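Local coordinates for putative Lipoprotein (Clostridium perfringens, PDB 5J7R) that is of unknown function but is probably a membrane-associated lipoprotein with a domain of the sporulation and spore germination family, at residues 143-147 with 158-162; 74-78 with 112-117; 52-57 with 83-88; 25-31 with 43-49. One frame throughout, in Å; residues are numbered along the deposited sequence.

Interaction 1. Residues 143-147 with 158-162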
loop_
_atom_site.group_PDB
_atom_site.type_symbol
_atom_site.label_atom_id
_atom_site.label_comp_id
_atom_site.label_asym_id
_atom_site.label_seq_id
_atom_site.Cartn_x
_atom_site.Cartn_y
_atom_site.Cartn_z
ATOM N N GLY A 143 -4.631 -27.284 -14.743
ATOM C CA GLY A 143 -5.769 -28.157 -15.012
ATOM C C GLY A 143 -5.549 -29.234 -16.037
ATOM O O GLY A 143 -6.222 -30.245 -15.993
ATOM N N GLY A 144 -4.629 -28.996 -16.972
ATOM C CA GLY A 144 -4.314 -29.945 -18.025
ATOM C C GLY A 144 -4.589 -29.395 -19.423
ATOM O O GLY A 144 -3.992 -29.854 -20.401
ATOM N N ASN A 145 -5.458 -28.389 -19.526
ATOM C CA ASN A 145 -5.827 -27.834 -20.849
ATOM C C ASN A 145 -5.103 -26.568 -21.324
ATOM O O ASN A 145 -5.323 -26.124 -22.449
ATOM C CB ASN A 145 -7.326 -27.532 -20.876
ATOM C CG ASN A 145 -8.180 -28.700 -20.376
ATOM O OD1 ASN A 145 -8.302 -29.691 -21.075
ATOM N ND2 ASN A 145 -8.829 -28.563 -19.204
ATOM N N PHE A 146 -4.276 -25.968 -20.479
ATOM C CA PHE A 146 -3.563 -24.746 -20.840
ATOM C C PHE A 146 -2.095 -24.787 -20.467
ATOM O O PHE A 146 -1.728 -25.227 -19.381
ATOM C CB PHE A 146 -4.244 -23.516 -20.230
ATOM C CG PHE A 146 -5.535 -23.156 -20.897
ATOM C CD1 PHE A 146 -6.729 -23.729 -20.492
ATOM C CD2 PHE A 146 -5.554 -22.243 -21.950
ATOM C CE1 PHE A 146 -7.918 -23.402 -21.117
ATOM C CE2 PHE A 146 -6.739 -21.912 -22.579
ATOM C CZ PHE A 146 -7.925 -22.495 -22.162
ATOM N N ASP A 147 -1.269 -24.304 -21.393
ATOM C CA ASP A 147 0.174 -24.261 -21.224
ATOM C C ASP A 147 0.589 -22.990 -20.479
ATOM O O ASP A 147 0.441 -21.880 -21.001
ATOM C CB ASP A 147 0.855 -24.319 -22.601
ATOM C CG ASP A 147 2.375 -24.432 -22.513
ATOM O OD1 ASP A 147 2.916 -24.594 -21.398
ATOM O OD2 ASP A 147 3.031 -24.380 -23.578
ATOM N N PRO A 158 -5.886 -17.778 -25.457
ATOM C CA PRO A 158 -6.341 -18.690 -26.533
ATOM C C PRO A 158 -5.203 -19.463 -27.232
ATOM O O PRO A 158 -5.385 -20.623 -27.601
ATOM C CB PRO A 158 -7.038 -17.746 -27.522
ATOM C CG PRO A 158 -7.479 -16.589 -26.695
ATOM C CD PRO A 158 -6.421 -16.414 -25.640
ATOM N N ASN A 159 -4.043 -18.822 -27.380
ATOM C CA ASN A 159 -2.871 -19.432 -28.024
ATOM C C ASN A 159 -2.186 -20.516 -27.186
ATOM O O ASN A 159 -1.390 -21.288 -27.713
ATOM C CB ASN A 159 -1.824 -18.357 -28.342
ATOM C CG ASN A 159 -2.351 -17.272 -29.264
ATOM O OD1 ASN A 159 -3.471 -17.351 -29.771
ATOM N ND2 ASN A 159 -1.535 -16.245 -29.487
ATOM N N LEU A 160 -2.482 -20.561 -25.889
ATOM C CA LEU A 160 -1.871 -21.540 -24.971
ATOM C C LEU A 160 -2.699 -22.804 -24.751
ATOM O O LEU A 160 -2.360 -23.616 -23.888
ATOM C CB LEU A 160 -1.617 -20.868 -23.609
ATOM C CG LEU A 160 -0.650 -19.678 -23.616
ATOM C CD1 LEU A 160 -0.682 -18.934 -22.286
ATOM C CD2 LEU A 160 0.766 -20.109 -23.975
ATOM N N LYS A 161 -3.762 -22.989 -25.534
ATOM C CA LYS A 161 -4.626 -24.139 -25.355
ATOM C C LYS A 161 -3.966 -25.402 -25.917
ATOM O O LYS A 161 -3.429 -25.399 -27.030
ATOM C CB LYS A 161 -6.009 -23.893 -25.959
ATOM C CG LYS A 161 -7.087 -24.812 -25.404
ATOM C CD LYS A 161 -8.298 -25.004 -26.315
ATOM C CE LYS A 161 -7.964 -26.157 -27.255
ATOM N NZ LYS A 161 -9.109 -26.592 -28.096
ATOM N N ILE A 162 -3.996 -26.466 -25.115
ATOM C CA ILE A 162 -3.408 -27.752 -25.471
ATOM C C ILE A 162 -4.354 -28.895 -25.137
ATOM O O ILE A 162 -4.442 -29.864 -25.880
ATOM C CB ILE A 162 -2.056 -27.965 -24.747
ATOM C CG1 ILE A 162 -2.220 -27.881 -23.216
ATOM C CG2 ILE A 162 -1.043 -26.924 -25.215
ATOM C CD1 ILE A 162 -0.940 -28.101 -22.432
#
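Phe146 and Lys161 meet at the middle of this contact, where their two backbones form a single beta bridge. The chains run in opposite directions here, and both belong to loops near the C-terminal end of the model. Lys161 CG lies over one face of the Phe146 ring, the two side chains crossing at a slant. This CG is 4.1 Å from Phe146 CE2, and Lys161 CB is at 4.0 Å from the same carbon. The lysine chain then bends at chi3 (87°), and its ammonium end leads away. Phe146 also packs on Leu114 of helix 107-121.

Leu160 is turned toward Asp147. Its branches gather round the backbone oxygen of that residue, with CD1 3.4 Å from Asp147 O. Ile162 brings two branches to the same residue: its CD1 comes within 4.0 Å of Asp147 N, and its CG2 lies 4.1 Å from Asp147 CB. Asp147 OD1 accepts a hydrogen bond from Ser149 N, and it is Asp147 CB that meets the partner segment.

Two backbone bonds flank the Phe146-Lys161 pair. Ile162 N donates to Asn145 O at 3.0 Å in an almost straight bond (178°). Asp147 N donates to Leu160 O at 2.8 Å. Polar grip therefore comes from main-chain groups alone, while the side chains supply apolar cover. This ties the last modelled residues to the 143-147 loop by a small surface patch.

Interaction 2. Residues 74-78 with 112-117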
loop_
_atom_site.group_PDB
_atom_site.type_symbol
_atom_site.label_atom_id
_atom_site.label_comp_id
_atom_site.label_asym_id
_atom_site.label_seq_id
_atom_site.Cartn_x
_atom_site.Cartn_y
_atom_site.Cartn_z
ATOM N N ALA A 74 -18.396 -18.933 -8.156
ATOM C CA ALA A 74 -17.661 -20.153 -7.833
ATOM C C ALA A 74 -16.163 -19.873 -7.720
ATOM O O ALA A 74 -15.655 -18.927 -8.337
ATOM C CB ALA A 74 -17.905 -21.206 -8.891
ATOM N N PRO A 75 -15.445 -20.685 -6.922
ATOM C CA PRO A 75 -13.998 -20.485 -6.775
ATOM C C PRO A 75 -13.215 -20.800 -8.059
ATOM O O PRO A 75 -13.706 -21.541 -8.930
ATOM C CB PRO A 75 -13.612 -21.474 -5.665
ATOM C CG PRO A 75 -14.709 -22.485 -5.646
ATOM C CD PRO A 75 -15.946 -21.732 -6.012
ATOM N N ILE A 76 -12.023 -20.217 -8.159
ATOM C CA ILE A 76 -11.122 -20.408 -9.305
ATOM C C ILE A 76 -9.873 -21.234 -8.968
ATOM O O ILE A 76 -9.173 -21.681 -9.876
ATOM C CB ILE A 76 -10.710 -19.067 -9.960
ATOM C CG1 ILE A 76 -9.988 -18.146 -8.972
ATOM C CG2 ILE A 76 -11.945 -18.377 -10.523
ATOM C CD1 ILE A 76 -9.463 -16.882 -9.610
ATOM N N LEU A 77 -9.601 -21.419 -7.679
ATOM C CA LEU A 77 -8.469 -22.218 -7.201
ATOM C C LEU A 77 -8.940 -23.049 -6.018
ATOM O O LEU A 77 -9.855 -22.632 -5.314
ATOM C CB LEU A 77 -7.305 -21.327 -6.739
ATOM C CG LEU A 77 -6.520 -20.515 -7.772
ATOM C CD1 LEU A 77 -5.584 -19.533 -7.090
ATOM C CD2 LEU A 77 -5.755 -21.438 -8.714
ATOM N N PRO A 78 -8.335 -24.232 -5.799
ATOM C CA PRO A 78 -8.713 -25.054 -4.641
ATOM C C PRO A 78 -8.514 -24.304 -3.319
ATOM O O PRO A 78 -7.565 -23.527 -3.187
ATOM C CB PRO A 78 -7.758 -26.239 -4.732
ATOM C CG PRO A 78 -7.486 -26.367 -6.185
ATOM C CD PRO A 78 -7.410 -24.956 -6.687
ATOM N N ALA A 112 -11.337 -19.992 -17.053
ATOM C CA ALA A 112 -11.913 -18.979 -16.161
ATOM C C ALA A 112 -10.921 -18.662 -15.047
ATOM O O ALA A 112 -10.780 -17.513 -14.641
ATOM C CB ALA A 112 -13.231 -19.459 -15.582
ATOM N N THR A 113 -10.228 -19.690 -14.564
ATOM C CA THR A 113 -9.226 -19.529 -13.522
ATOM C C THR A 113 -8.107 -18.607 -13.980
ATOM O O THR A 113 -7.781 -17.638 -13.295
ATOM C CB THR A 113 -8.627 -20.882 -13.109
ATOM O OG1 THR A 113 -9.631 -21.658 -12.450
ATOM C CG2 THR A 113 -7.440 -20.699 -12.156
ATOM N N LEU A 114 -7.530 -18.893 -15.142
ATOM C CA LEU A 114 -6.439 -18.067 -15.667
ATOM C C LEU A 114 -6.908 -16.636 -15.975
ATOM O O LEU A 114 -6.192 -15.673 -15.688
ATOM C CB LEU A 114 -5.795 -18.725 -16.891
ATOM C CG LEU A 114 -5.285 -20.163 -16.675
ATOM C CD1 LEU A 114 -4.638 -20.676 -17.956
ATOM C CD2 LEU A 114 -4.318 -20.294 -15.507
ATOM N N GLU A 115 -8.105 -16.495 -16.539
ATOM C CA GLU A 115 -8.642 -15.165 -16.838
ATOM C C GLU A 115 -8.952 -14.400 -15.542
ATOM O O GLU A 115 -8.786 -13.183 -15.492
ATOM C CB GLU A 115 -9.889 -15.239 -17.723
ATOM C CG GLU A 115 -9.609 -15.701 -19.147
ATOM C CD GLU A 115 -10.851 -15.773 -20.032
ATOM O OE1 GLU A 115 -11.963 -15.684 -19.492
ATOM O OE2 GLU A 115 -10.720 -15.940 -21.268
ATOM N N GLY A 116 -9.394 -15.120 -14.506
ATOM C CA GLY A 116 -9.711 -14.516 -13.205
ATOM C C GLY A 116 -8.478 -13.989 -12.474
ATOM O O GLY A 116 -8.505 -12.910 -11.894
ATOM N N ILE A 117 -7.395 -14.758 -12.521
ATOM C CA ILE A 117 -6.141 -14.362 -11.905
ATOM C C ILE A 117 -5.607 -13.118 -12.638
ATOM O O ILE A 117 -5.258 -12.128 -12.005
ATOM C CB ILE A 117 -5.117 -15.516 -11.915
ATOM C CG1 ILE A 117 -5.645 -16.667 -11.054
ATOM C CG2 ILE A 117 -3.774 -15.061 -11.349
ATOM C CD1 ILE A 117 -4.829 -17.944 -11.134
#
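Thr113 holds the 74-78 loop to helix 107-121 through its hydroxyl. Its OG1 donates to Ile76 O at 2.6 Å, in the carbonyl plane and on a lone pair. Lys109 O, one turn earlier in the helix, is a second acceptor for the same hydroxyl, so its single proton would be shared or alternate between the two. Thr113 OG1 stands anti to its own carbonyl carbon (chi1 -68°), which places it on the loop side. The methyl CG2, anti to the backbone N, also lies near Ile76 O and meets Leu77 CD2 at 3.9 Å. The Leu77 and Thr113 side chains cross at about a right angle.

Ile76 faces the helix directly. Its CG1 sits between the backbone N and the carbonyl carbon (chi1 60°), the crowded position, and the chain beyond is extended. This carries CD1 across the helix surface. There it lies 4.2 Å from Gly116 C and 4.1 Å from Ile117 CG1. Gly116 has no side chain, so the delta methyl can settle close to the helix backbone. Leu77 CD2 reaches Ile117 CD1 at 4.3 Å and adds to the apolar patch.

Beyond the two segments, Ile76 touches Leu63 and Leu77 touches Ile64, both on helix 51-65, while Ile117 touches Ile130 and Ile132 of strand 129-134. Tyr30 of the second subunit also packs on Ile76. The arrangement is that of an alpha/beta core: helix 107-121 packs on strand 129-134, with helix 51-65 and the loop before strand 83-89 beside it, and the loop is pinned by a threonine-to-carbonyl bond.

Interaction 3. Residues 52-57 with 83-88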
loop_
_atom_site.group_PDB
_atom_site.type_symbol
_atom_site.label_atom_id
_atom_site.label_comp_id
_atom_site.label_asym_id
_atom_site.label_seq_id
_atom_site.Cartn_x
_atom_site.Cartn_y
_atom_site.Cartn_z
ATOM N N ASP A 52 3.191 -2.685 -4.331
ATOM C CA ASP A 52 2.506 -3.465 -5.359
ATOM C C ASP A 52 2.630 -4.960 -5.069
ATOM O O ASP A 52 1.693 -5.702 -5.359
ATOM C CB ASP A 52 3.009 -3.109 -6.768
ATOM C CG ASP A 52 2.637 -1.678 -7.180
ATOM O OD1 ASP A 52 2.031 -0.950 -6.364
ATOM O OD2 ASP A 52 2.942 -1.289 -8.337
ATOM N N GLU A 53 3.765 -5.412 -4.503
ATOM C CA GLU A 53 3.908 -6.835 -4.168
ATOM C C GLU A 53 3.029 -7.194 -3.002
ATOM O O GLU A 53 2.411 -8.253 -3.024
ATOM C CB GLU A 53 5.340 -7.249 -3.881
ATOM C CG GLU A 53 6.229 -7.181 -5.104
ATOM C CD GLU A 53 7.620 -7.767 -4.881
ATOM O OE1 GLU A 53 8.323 -8.071 -5.878
ATOM O OE2 GLU A 53 8.011 -7.943 -3.710
ATOM N N ILE A 54 2.964 -6.340 -1.984
ATOM C CA ILE A 54 2.084 -6.675 -0.848
ATOM C C ILE A 54 0.617 -6.643 -1.266
ATOM O O ILE A 54 -0.138 -7.454 -0.791
ATOM C CB ILE A 54 2.323 -5.981 0.518
ATOM C CG1 ILE A 54 1.927 -4.519 0.531
ATOM C CG2 ILE A 54 3.751 -6.222 0.946
ATOM C CD1 ILE A 54 1.961 -3.934 1.929
ATOM N N LEU A 55 0.233 -5.714 -2.144
ATOM C CA LEU A 55 -1.151 -5.629 -2.624
ATOM C C LEU A 55 -1.480 -6.850 -3.479
ATOM O O LEU A 55 -2.511 -7.497 -3.276
ATOM C CB LEU A 55 -1.375 -4.360 -3.436
ATOM C CG LEU A 55 -2.789 -4.131 -3.974
ATOM C CD1 LEU A 55 -3.811 -4.070 -2.848
ATOM C CD2 LEU A 55 -2.813 -2.850 -4.779
ATOM N N GLY A 56 -0.601 -7.161 -4.426
ATOM C CA GLY A 56 -0.780 -8.319 -5.291
ATOM C C GLY A 56 -0.889 -9.587 -4.468
ATOM O O GLY A 56 -1.741 -10.441 -4.710
ATOM N N GLN A 57 -0.028 -9.696 -3.474
ATOM C CA GLN A 57 -0.025 -10.857 -2.605
ATOM C C GLN A 57 -1.364 -10.981 -1.883
ATOM O O GLN A 57 -1.899 -12.067 -1.759
ATOM C CB GLN A 57 1.158 -10.780 -1.639
ATOM C CG GLN A 57 1.223 -11.887 -0.622
ATOM C CD GLN A 57 2.543 -11.894 0.138
ATOM O OE1 GLN A 57 3.609 -11.625 -0.426
ATOM N NE2 GLN A 57 2.487 -12.274 1.405
ATOM N N LEU A 83 -0.296 -19.828 -1.029
ATOM C CA LEU A 83 0.587 -18.927 -1.747
ATOM C C LEU A 83 1.986 -19.018 -1.109
ATOM O O LEU A 83 2.180 -18.603 0.027
ATOM C CB LEU A 83 0.044 -17.500 -1.681
ATOM C CG LEU A 83 0.857 -16.426 -2.398
ATOM C CD1 LEU A 83 1.000 -16.718 -3.874
ATOM C CD2 LEU A 83 0.189 -15.094 -2.205
ATOM N N LEU A 84 2.946 -19.584 -1.835
ATOM C CA LEU A 84 4.307 -19.731 -1.322
ATOM C C LEU A 84 5.041 -18.404 -1.364
ATOM O O LEU A 84 5.731 -18.041 -0.410
ATOM C CB LEU A 84 5.068 -20.798 -2.106
ATOM C CG LEU A 84 4.470 -22.210 -2.037
ATOM C CD1 LEU A 84 5.252 -23.143 -2.948
ATOM C CD2 LEU A 84 4.440 -22.751 -0.615
ATOM N N SER A 85 4.900 -17.685 -2.470
ATOM C CA SER A 85 5.534 -16.381 -2.613
ATOM C C SER A 85 4.935 -15.615 -3.786
ATOM O O SER A 85 4.363 -16.207 -4.704
ATOM C CB SER A 85 7.045 -16.503 -2.828
ATOM O OG SER A 85 7.338 -17.137 -4.059
ATOM N N PHE A 86 5.087 -14.297 -3.739
ATOM C CA PHE A 86 4.602 -13.428 -4.781
ATOM C C PHE A 86 5.668 -12.371 -5.025
ATOM O O PHE A 86 6.076 -11.688 -4.090
ATOM C CB PHE A 86 3.277 -12.795 -4.379
ATOM C CG PHE A 86 2.705 -11.916 -5.435
ATOM C CD1 PHE A 86 1.964 -12.438 -6.486
ATOM C CD2 PHE A 86 2.926 -10.564 -5.397
ATOM C CE1 PHE A 86 1.446 -11.599 -7.472
ATOM C CE2 PHE A 86 2.425 -9.730 -6.380
ATOM C CZ PHE A 86 1.688 -10.240 -7.415
ATOM N N ASP A 87 6.123 -12.245 -6.269
ATOM C CA ASP A 87 7.165 -11.291 -6.621
ATOM C C ASP A 87 6.859 -10.642 -7.963
ATOM O O ASP A 87 6.263 -11.260 -8.824
ATOM C CB ASP A 87 8.526 -12.007 -6.683
ATOM C CG ASP A 87 8.978 -12.559 -5.319
ATOM O OD1 ASP A 87 9.115 -11.786 -4.332
ATOM O OD2 ASP A 87 9.279 -13.764 -5.246
ATOM N N ILE A 88 7.268 -9.386 -8.124
ATOM C CA ILE A 88 7.060 -8.643 -9.369
ATOM C C ILE A 88 8.406 -8.346 -10.033
ATOM O O ILE A 88 9.191 -7.551 -9.529
ATOM C CB ILE A 88 6.300 -7.315 -9.122
ATOM C CG1 ILE A 88 4.879 -7.605 -8.609
ATOM C CG2 ILE A 88 6.209 -6.495 -10.405
ATOM C CD1 ILE A 88 4.106 -6.376 -8.172
HETATM O O HOH W 1 8.932 -5.721 -7.458
#
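Phe86 and Ile88 of strand 83-89 pack on helix 51-65, a helix-on-sheet layer of the alpha/beta domain. The short segments cross at 136°. Gln57 N lies 3.6 Å above the plane of the Phe86 ring, toward its rim, and Gly56 C is over the same face. The bare Gly56 leaves room for the ring: its CA is 3.7 Å from Phe86 CE2. Phe86 CG stands anti to the backbone N (chi1 -178°), which sends the ring to the helix. Farther along, Leu83 CD2 meets Gln57 CG at 3.7 Å. At the other end, Ile88 CD1 rests 3.7 Å from Asp52 CB.

Glu53 supplies the polar tie. Its extended chain slides past Ile88 in the opposite direction, and its carboxylate reaches the strand backbone. Glu53 OE2 also comes within 4.0 Å of Asp87 OD1, a like-charged approach.

The next shell anchors one end of each segment. Asp52 is held by Ser126 OG and Ile22 N through its carboxylate. On the strand side, Leu84 and Ser85 both face Asn96 in a classic beta bulge. A bound magnesium ion lies about 5 Å from the Glu53 side chain.

Glu53 OE1 is met from above the carboxylate plane by Ile88 N at 2.8 Å in a nearly straight bond (171°), and a water donates to both Glu53 OE1 and Ile88 O.

Interaction 4. Residues 25-31 with 43-49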
loop_
_atom_site.group_PDB
_atom_site.type_symbol
_atom_site.label_atom_id
_atom_site.label_comp_id
_atom_site.label_asym_id
_atom_site.label_seq_id
_atom_site.Cartn_x
_atom_site.Cartn_y
_atom_site.Cartn_z
ATOM N N ILE A 25 8.134 1.436 0.131
ATOM C CA ILE A 25 8.065 2.145 1.416
ATOM C C ILE A 25 9.263 1.651 2.231
ATOM O O ILE A 25 9.350 0.486 2.580
ATOM C CB ILE A 25 6.759 1.918 2.207
ATOM C CG1 ILE A 25 5.543 2.108 1.288
ATOM C CG2 ILE A 25 6.734 2.820 3.445
ATOM C CD1 ILE A 25 4.209 1.842 1.945
ATOM N N ASP A 26 10.183 2.555 2.520
ATOM C CA ASP A 26 11.392 2.209 3.224
ATOM C C ASP A 26 11.122 2.384 4.717
ATOM O O ASP A 26 10.921 3.495 5.172
ATOM C CB ASP A 26 12.521 3.120 2.708
ATOM C CG ASP A 26 13.887 2.688 3.171
ATOM O OD1 ASP A 26 13.978 1.654 3.872
ATOM O OD2 ASP A 26 14.871 3.391 2.829
ATOM N N LEU A 27 11.114 1.281 5.462
ATOM C CA LEU A 27 10.819 1.296 6.890
ATOM C C LEU A 27 11.786 0.444 7.691
ATOM O O LEU A 27 12.699 -0.173 7.158
ATOM C CB LEU A 27 9.456 0.634 7.122
ATOM C CG LEU A 27 8.240 1.225 6.436
ATOM C CD1 LEU A 27 7.000 0.358 6.641
ATOM C CD2 LEU A 27 7.987 2.637 6.938
ATOM N N SER A 28 11.509 0.367 8.985
ATOM C CA SER A 28 12.288 -0.452 9.905
ATOM C C SER A 28 11.483 -1.453 10.730
ATOM O O SER A 28 10.300 -1.255 11.034
ATOM C CB SER A 28 13.197 0.417 10.827
ATOM O OG SER A 28 12.806 1.782 10.793
ATOM N N LEU A 29 12.160 -2.557 11.014
ATOM C CA LEU A 29 11.644 -3.604 11.863
ATOM C C LEU A 29 12.503 -3.514 13.103
ATOM O O LEU A 29 13.734 -3.478 12.998
ATOM C CB LEU A 29 11.802 -4.982 11.242
ATOM C CG LEU A 29 10.994 -5.255 9.994
ATOM C CD1 LEU A 29 11.383 -6.627 9.472
ATOM C CD2 LEU A 29 9.492 -5.180 10.272
ATOM N N TYR A 30 11.862 -3.452 14.264
ATOM C CA TYR A 30 12.575 -3.357 15.524
ATOM C C TYR A 30 12.619 -4.688 16.222
ATOM O O TYR A 30 11.587 -5.209 16.631
ATOM C CB TYR A 30 11.926 -2.323 16.431
ATOM C CG TYR A 30 12.053 -0.924 15.914
ATOM C CD1 TYR A 30 11.137 -0.417 15.028
ATOM C CD2 TYR A 30 13.105 -0.096 16.324
ATOM C CE1 TYR A 30 11.243 0.871 14.546
ATOM C CE2 TYR A 30 13.218 1.204 15.857
ATOM C CZ TYR A 30 12.279 1.682 14.966
ATOM O OH TYR A 30 12.363 2.955 14.467
ATOM N N PHE A 31 13.823 -5.239 16.334
ATOM C CA PHE A 31 14.048 -6.514 17.004
ATOM C C PHE A 31 14.779 -6.303 18.322
ATOM O O PHE A 31 15.110 -5.173 18.687
ATOM C CB PHE A 31 14.809 -7.478 16.098
ATOM C CG PHE A 31 14.016 -7.922 14.917
ATOM C CD1 PHE A 31 13.045 -8.909 15.057
ATOM C CD2 PHE A 31 14.242 -7.383 13.658
ATOM C CE1 PHE A 31 12.303 -9.327 13.967
ATOM C CE2 PHE A 31 13.510 -7.807 12.565
ATOM C CZ PHE A 31 12.542 -8.779 12.719
ATOM N N GLU A 43 16.750 -2.580 18.346
ATOM C CA GLU A 43 17.547 -2.053 17.228
ATOM C C GLU A 43 16.796 -2.274 15.902
ATOM O O GLU A 43 16.074 -3.248 15.733
ATOM C CB GLU A 43 18.970 -2.651 17.238
ATOM C CG GLU A 43 19.957 -1.865 18.075
ATOM C CD GLU A 43 21.272 -2.587 18.261
ATOM O OE1 GLU A 43 21.868 -2.504 19.362
ATOM O OE2 GLU A 43 21.683 -3.280 17.311
ATOM N N GLN A 44 16.946 -1.335 14.985
ATOM C CA GLN A 44 16.284 -1.411 13.718
ATOM C C GLN A 44 16.980 -2.305 12.725
ATOM O O GLN A 44 18.192 -2.430 12.730
ATOM C CB GLN A 44 16.273 -0.029 13.050
ATOM C CG GLN A 44 15.565 1.084 13.798
ATOM C CD GLN A 44 15.738 2.440 13.132
ATOM O OE1 GLN A 44 16.712 2.659 12.418
ATOM N NE2 GLN A 44 14.816 3.366 13.383
ATOM N N GLN A 45 16.173 -2.875 11.843
ATOM C CA GLN A 45 16.622 -3.684 10.712
ATOM C C GLN A 45 15.749 -3.164 9.577
ATOM O O GLN A 45 14.524 -3.242 9.641
ATOM C CB GLN A 45 16.389 -5.167 10.909
ATOM C CG GLN A 45 16.764 -5.986 9.685
ATOM C CD GLN A 45 16.536 -7.517 9.806
ATOM O OE1 GLN A 45 15.847 -8.052 8.968
ATOM N NE2 GLN A 45 17.060 -8.205 10.847
ATOM N N GLU A 46 16.357 -2.630 8.541
ATOM C CA GLU A 46 15.568 -2.081 7.426
ATOM C C GLU A 46 14.730 -3.087 6.612
ATOM O O GLU A 46 15.139 -4.215 6.370
ATOM C CB GLU A 46 16.535 -1.316 6.471
ATOM C CG GLU A 46 15.898 -0.810 5.164
ATOM C CD GLU A 46 16.877 -0.231 4.122
ATOM O OE1 GLU A 46 18.052 -0.653 4.082
ATOM O OE2 GLU A 46 16.458 0.618 3.297
ATOM N N ILE A 47 13.560 -2.642 6.167
ATOM C CA ILE A 47 12.687 -3.445 5.302
ATOM C C ILE A 47 12.131 -2.533 4.205
ATOM O O ILE A 47 11.582 -1.489 4.492
ATOM C CB ILE A 47 11.595 -4.197 6.126
ATOM C CG1 ILE A 47 10.754 -5.141 5.246
ATOM C CG2 ILE A 47 10.693 -3.247 6.911
ATOM C CD1 ILE A 47 10.006 -6.195 6.035
ATOM N N LEU A 48 12.377 -2.868 2.940
ATOM C CA LEU A 48 11.868 -2.090 1.857
ATOM C C LEU A 48 10.606 -2.831 1.450
ATOM O O LEU A 48 10.652 -3.883 0.813
ATOM C CB LEU A 48 12.885 -1.976 0.735
ATOM C CG LEU A 48 12.378 -0.991 -0.318
ATOM C CD1 LEU A 48 12.408 0.454 0.167
ATOM C CD2 LEU A 48 13.251 -1.119 -1.527
ATOM N N VAL A 49 9.473 -2.275 1.862
ATOM C CA VAL A 49 8.198 -2.876 1.565
ATOM C C VAL A 49 7.814 -2.424 0.188
ATOM O O VAL A 49 7.661 -1.246 -0.040
ATOM C CB VAL A 49 7.106 -2.372 2.524
ATOM C CG1 VAL A 49 5.760 -2.980 2.176
ATOM C CG2 VAL A 49 7.471 -2.677 3.964
#
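Gln44 NE2 donates to Tyr30 OH at 2.7 Å, joining two side chains that lie side by side and point the same way. The phenol oxygen sits close to the plane of the Gln44 amide. Ring and amide planes are turned 65° from each other. The Gln44 chain is extended beyond CG, so it follows the ring from CD2 to OH. At the start of this run Gln44 CG lies 3.7 Å from Tyr30 CD2.

Strands 24-32 and 42-50 form an antiparallel beta hairpin. Backbone bonds come in pairs at Ile25-Val49, Leu27-Ile47, Leu29-Gln45 and Phe31-Glu43. Tyr30 and Gln44 form a non-hydrogen-bonded pair, with both side chains on the same face. Asp26, Ser28, Glu46 and Leu48 share that face. Leu48 CD1 rests 3.7 Å from Asp26 CB.

The other face is largely apolar. Leu29 CG meets Ile47 CG2 at 3.7 Å, and Leu27 CD1 meets Val49 CG2 at 4.1 Å. Ile47 CG1 is anti to the backbone N (chi1 -175°), which brings its CD1 to 3.7 Å from Leu29 CD1.

Other copies of the protein clasp the hairpin. Thr120 OG1 of the second subunit bonds Tyr30 N. Ile25 and Asp26 continue the sheet as a parallel ladder with a strand of the third subunit.

Asp26 OD1 and Glu46 OE2 lie only 2.7 Å apart, with nearly coplanar carboxylates. Such closeness would probably raise the proton affinity of the pair.

How the interactions relate
Along the chain, interaction 4 comes first, in the hairpin of strands 24-32 and 42-50. Helix 51-65 follows directly and carries one half of interaction 3, and the two contacts touch where Ile54 CD1 meets Val49 CG1 at 3.9 Å. Interactions 2 and 3 cross along the chain, with centres about 17 Å apart. Interaction 1 closes last. It touches interaction 2 at Leu114 of helix 107-121. The centres of interactions 1 and 4 are about 42 Å apart, on opposite sides of the chain's centre. The hairpin thus projects from the compact part yet packs on it at its base, and interactions 2, 3 and 4 all reach the second subunit.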